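Local coordinates for protein putative amidohydrolase/peptidase (Burkholderia cenocepacia, PDB 4WJB) that probably hydrolyses carbon-nitrogen bonds other than peptide bonds, as a zinc-dependent enzyme of the peptidase M20 family, at residues F78-G83 with P132-I137. Residues are numbered along the deposited sequence; the frame is centred on the assembly and turned at random.
Sequences FARRAG and PVDVVI. With EDO (1,2-ethanediol), chain I.
Strands 77-81 and 133-138 pair antiparallel in the sheet of the zinc-binding catalytic domain of this M20-family enzyme, and across the pairing Arg80 grips Asp134 in a side-on salt bridge. Strand 133-138 also runs parallel to strand 91-96, which ends at the zinc ligand His96; the side chain of Val136 lies about 12 Å from the bound zinc ion. Backbone bonds close two rings: Ala79 and Val135 exchange N-H and carbonyl groups, Ala79 N standing 2.8 Å from Val135 O, and Arg81 and Val133 do the same. Between these rings sits the non-hydrogen-bonded pair Arg80 and Asp134. Arg80 NE meets Asp134 OD1 at 2.9 Å and Arg80 NH2 meets Asp134 OD2 at 2.9 Å, both almost straight. The carboxylate is approached on its syn sides, its plane turned 25° from that of the guanidinium. The bend at chi3 (-67°) turns the Arg80 tip toward the acid, which also pairs with Arg70, so two positive charges would stabilise its ionised form. Pro132 CG lies over one guanidinium face near the rim, and Pro132 CB touches Arg80 CD at 3.7 Å. On the same face of the sheet, Phe78 and Val136 lie side by side, with Phe78 CE2 3.6 Å from Val136 CG2. Ala79, Arg81, Val133 and Val135 point to the other face, where helices 49-64 and 109-124 pack; there the extended Arg81 bonds to Ile127 O and Asn123 OD1. At the outer edge of the Arg80 guanidinium, NH2 donates to O1 of a bound 1,2-ethanediol at 2.6 Å.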
ATOM      1  N   PHE A  78      -1.687  -4.262 -46.571  1.00 14.57           N
ATOM      2  CA  PHE A  78      -2.887  -4.967 -47.015  1.00 16.12           C
ATOM      3  C   PHE A  78      -2.559  -5.882 -48.187  1.00 16.45           C
ATOM      4  O   PHE A  78      -2.125  -5.414 -49.235  1.00 16.75           O
ATOM      5  CB  PHE A  78      -3.992  -3.990 -47.441  1.00 16.80           C
ATOM      6  CG  PHE A  78      -4.366  -2.988 -46.394  1.00 17.94           C
ATOM      7  CD1 PHE A  78      -3.667  -1.796 -46.277  1.00 17.15           C
ATOM      8  CD2 PHE A  78      -5.429  -3.226 -45.536  1.00 17.92           C
ATOM      9  CE1 PHE A  78      -4.015  -0.862 -45.316  1.00 17.03           C
ATOM     10  CE2 PHE A  78      -5.779  -2.299 -44.571  1.00 17.70           C
ATOM     11  CZ  PHE A  78      -5.068  -1.113 -44.463  1.00 17.61           C
ATOM     12  N   ALA A  79      -2.768  -7.180 -48.005  1.00 18.37           N
ATOM     13  CA  ALA A  79      -2.603  -8.138 -49.093  1.00 17.54           C
ATOM     14  C   ALA A  79      -3.972  -8.516 -49.626  1.00 15.94           C
ATOM     15  O   ALA A  79      -4.761  -9.128 -48.913  1.00 16.53           O
ATOM     16  CB  ALA A  79      -1.861  -9.368 -48.615  1.00 16.51           C
ATOM     17  N   ARG A  80      -4.263  -8.167 -50.875  1.00 15.94           N
ATOM     18  CA  ARG A  80      -5.607  -8.392 -51.387  1.00 18.37           C
ATOM     19  C   ARG A  80      -5.708  -9.593 -52.315  1.00 18.82           C
ATOM     20  O   ARG A  80      -5.032  -9.656 -53.340  1.00 19.01           O
ATOM     21  CB  ARG A  80      -6.126  -7.151 -52.120  1.00 18.91           C
ATOM     22  CG  ARG A  80      -7.453  -7.396 -52.840  1.00 20.21           C
ATOM     23  CD  ARG A  80      -8.161  -6.096 -53.194  1.00 19.88           C
ATOM     24  NE  ARG A  80      -8.608  -5.381 -51.999  1.00 19.01           N
ATOM     25  CZ  ARG A  80      -9.493  -4.390 -52.010  1.00 18.35           C
ATOM     26  NH1 ARG A  80     -10.042  -3.994 -53.155  1.00 20.33           N
ATOM     27  NH2 ARG A  80      -9.842  -3.801 -50.874  1.00 19.16           N
ATOM     28  N   ARG A  81      -6.569 -10.534 -51.946  1.00 18.75           N
ATOM     29  CA  ARG A  81      -6.944 -11.626 -52.830  1.00 17.58           C
ATOM     30  C   ARG A  81      -8.152 -11.176 -53.647  1.00 20.97           C
ATOM     31  O   ARG A  81      -9.197 -10.851 -53.081  1.00 21.84           O
ATOM     32  CB  ARG A  81      -7.268 -12.897 -52.033  1.00 16.03           C
ATOM     33  CG  ARG A  81      -7.485 -14.126 -52.907  1.00 18.77           C
ATOM     34  CD  ARG A  81      -7.908 -15.347 -52.089  1.00 19.92           C
ATOM     35  NE  ARG A  81      -7.910 -16.562 -52.903  1.00 21.36           N
ATOM     36  CZ  ARG A  81      -8.964 -17.028 -53.569  1.00 23.29           C
ATOM     37  NH1 ARG A  81     -10.125 -16.385 -53.524  1.00 22.04           N
ATOM     38  NH2 ARG A  81      -8.854 -18.143 -54.286  1.00 24.13           N
ATOM     39  N   ALA A  82      -8.001 -11.147 -54.971  1.00 20.63           N
ATOM     40  CA  ALA A  82      -9.037 -10.625 -55.859  1.00 21.59           C
ATOM     41  C   ALA A  82     -10.400 -11.282 -55.631  1.00 23.12           C
ATOM     42  O   ALA A  82     -10.488 -12.445 -55.236  1.00 24.91           O
ATOM     43  CB  ALA A  82      -8.614 -10.793 -57.318  1.00 23.64           C
ATOM     44  N   GLY A  83     -11.458 -10.514 -55.865  1.00 21.35           N
ATOM     45  CA  GLY A  83     -12.809 -11.047 -55.871  1.00 25.77           C
ATOM     46  C   GLY A  83     -13.399 -10.897 -57.259  1.00 25.94           C
ATOM     47  O   GLY A  83     -12.813 -10.224 -58.105  1.00 25.03           O
ATOM     48  N   PRO A 132     -13.399  -9.091 -52.786  1.00 23.17           N
ATOM     49  CA  PRO A 132     -11.977  -9.238 -52.491  1.00 23.95           C
ATOM     50  C   PRO A 132     -11.765  -9.448 -50.996  1.00 21.39           C
ATOM     51  O   PRO A 132     -12.562  -8.972 -50.188  1.00 19.82           O
ATOM     52  CB  PRO A 132     -11.380  -7.902 -52.949  1.00 24.57           C
ATOM     53  CG  PRO A 132     -12.512  -6.940 -52.850  1.00 26.33           C
ATOM     54  CD  PRO A 132     -13.731  -7.731 -53.245  1.00 26.83           C
ATOM     55  N   VAL A 133     -10.708 -10.169 -50.646  1.00 20.89           N
ATOM     56  CA  VAL A 133     -10.327 -10.376 -49.256  1.00 20.40           C
ATOM     57  C   VAL A 133      -9.002  -9.678 -48.962  1.00 19.58           C
ATOM     58  O   VAL A 133      -8.013  -9.921 -49.649  1.00 18.46           O
ATOM     59  CB  VAL A 133     -10.199 -11.881 -48.935  1.00 20.65           C
ATOM     60  CG1 VAL A 133      -9.764 -12.090 -47.486  1.00 20.34           C
ATOM     61  CG2 VAL A 133     -11.506 -12.598 -49.230  1.00 21.69           C
ATOM     62  N   ASP A 134      -8.984  -8.804 -47.957  1.00 17.99           N
ATOM     63  CA  ASP A 134      -7.751  -8.147 -47.531  1.00 16.77           C
ATOM     64  C   ASP A 134      -7.181  -8.835 -46.300  1.00 16.29           C
ATOM     65  O   ASP A 134      -7.899  -9.046 -45.338  1.00 17.00           O
ATOM     66  CB  ASP A 134      -7.992  -6.669 -47.197  1.00 18.60           C
ATOM     67  CG  ASP A 134      -8.104  -5.796 -48.426  1.00 19.72           C
ATOM     68  OD1 ASP A 134      -7.530  -6.153 -49.476  1.00 21.19           O
ATOM     69  OD2 ASP A 134      -8.770  -4.742 -48.333  1.00 19.68           O
ATOM     70  N   VAL A 135      -5.898  -9.188 -46.335  1.00 16.57           N
ATOM     71  CA  VAL A 135      -5.203  -9.628 -45.124  1.00 18.61           C
ATOM     72  C   VAL A 135      -4.299  -8.489 -44.676  1.00 17.75           C
ATOM     73  O   VAL A 135      -3.478  -8.006 -45.458  1.00 15.75           O
ATOM     74  CB  VAL A 135      -4.381 -10.918 -45.346  1.00 19.33           C
ATOM     75  CG1 VAL A 135      -3.705 -11.344 -44.045  1.00 19.07           C
ATOM     76  CG2 VAL A 135      -5.278 -12.037 -45.873  1.00 19.94           C
ATOM     77  N   VAL A 136      -4.462  -8.046 -43.429  1.00 16.63           N
ATOM     78  CA  VAL A 136      -3.826  -6.807 -42.982  1.00 15.77           C
ATOM     79  C   VAL A 136      -2.839  -6.997 -41.823  1.00 17.24           C
ATOM     80  O   VAL A 136      -3.080  -7.777 -40.902  1.00 15.14           O
ATOM     81  CB  VAL A 136      -4.891  -5.758 -42.543  1.00 18.78           C
ATOM     82  CG1 VAL A 136      -5.752  -6.301 -41.410  1.00 17.62           C
ATOM     83  CG2 VAL A 136      -4.233  -4.445 -42.123  1.00 17.28           C
ATOM     84  N   ILE A 137      -1.720  -6.288 -41.896  1.00 15.75           N
ATOM     85  CA  ILE A 137      -0.873  -6.067 -40.737  1.00 15.80           C
ATOM     86  C   ILE A 137      -1.031  -4.625 -40.269  1.00 17.79           C
ATOM     87  O   ILE A 137      -0.725  -3.687 -41.014  1.00 17.88           O
ATOM     88  CB  ILE A 137       0.605  -6.322 -41.033  1.00 15.45           C
ATOM     89  CG1 ILE A 137       0.826  -7.770 -41.463  1.00 15.81           C
ATOM     90  CG2 ILE A 137       1.445  -6.001 -39.797  1.00 16.00           C
ATOM     91  CD1 ILE A 137       2.274  -8.082 -41.791  1.00 16.99           C
TER
HETATM   92  C1  EDO I 505     -10.911  -0.435 -51.012  1.00 41.31           C
HETATM   93  O1  EDO I 505     -11.390  -1.744 -51.346  1.00 38.61           O
HETATM   94  C2  EDO I 505      -9.434  -0.308 -51.364  1.00 42.46           C
HETATM   95  O2  EDO I 505      -8.945   0.934 -50.845  1.00 41.80           O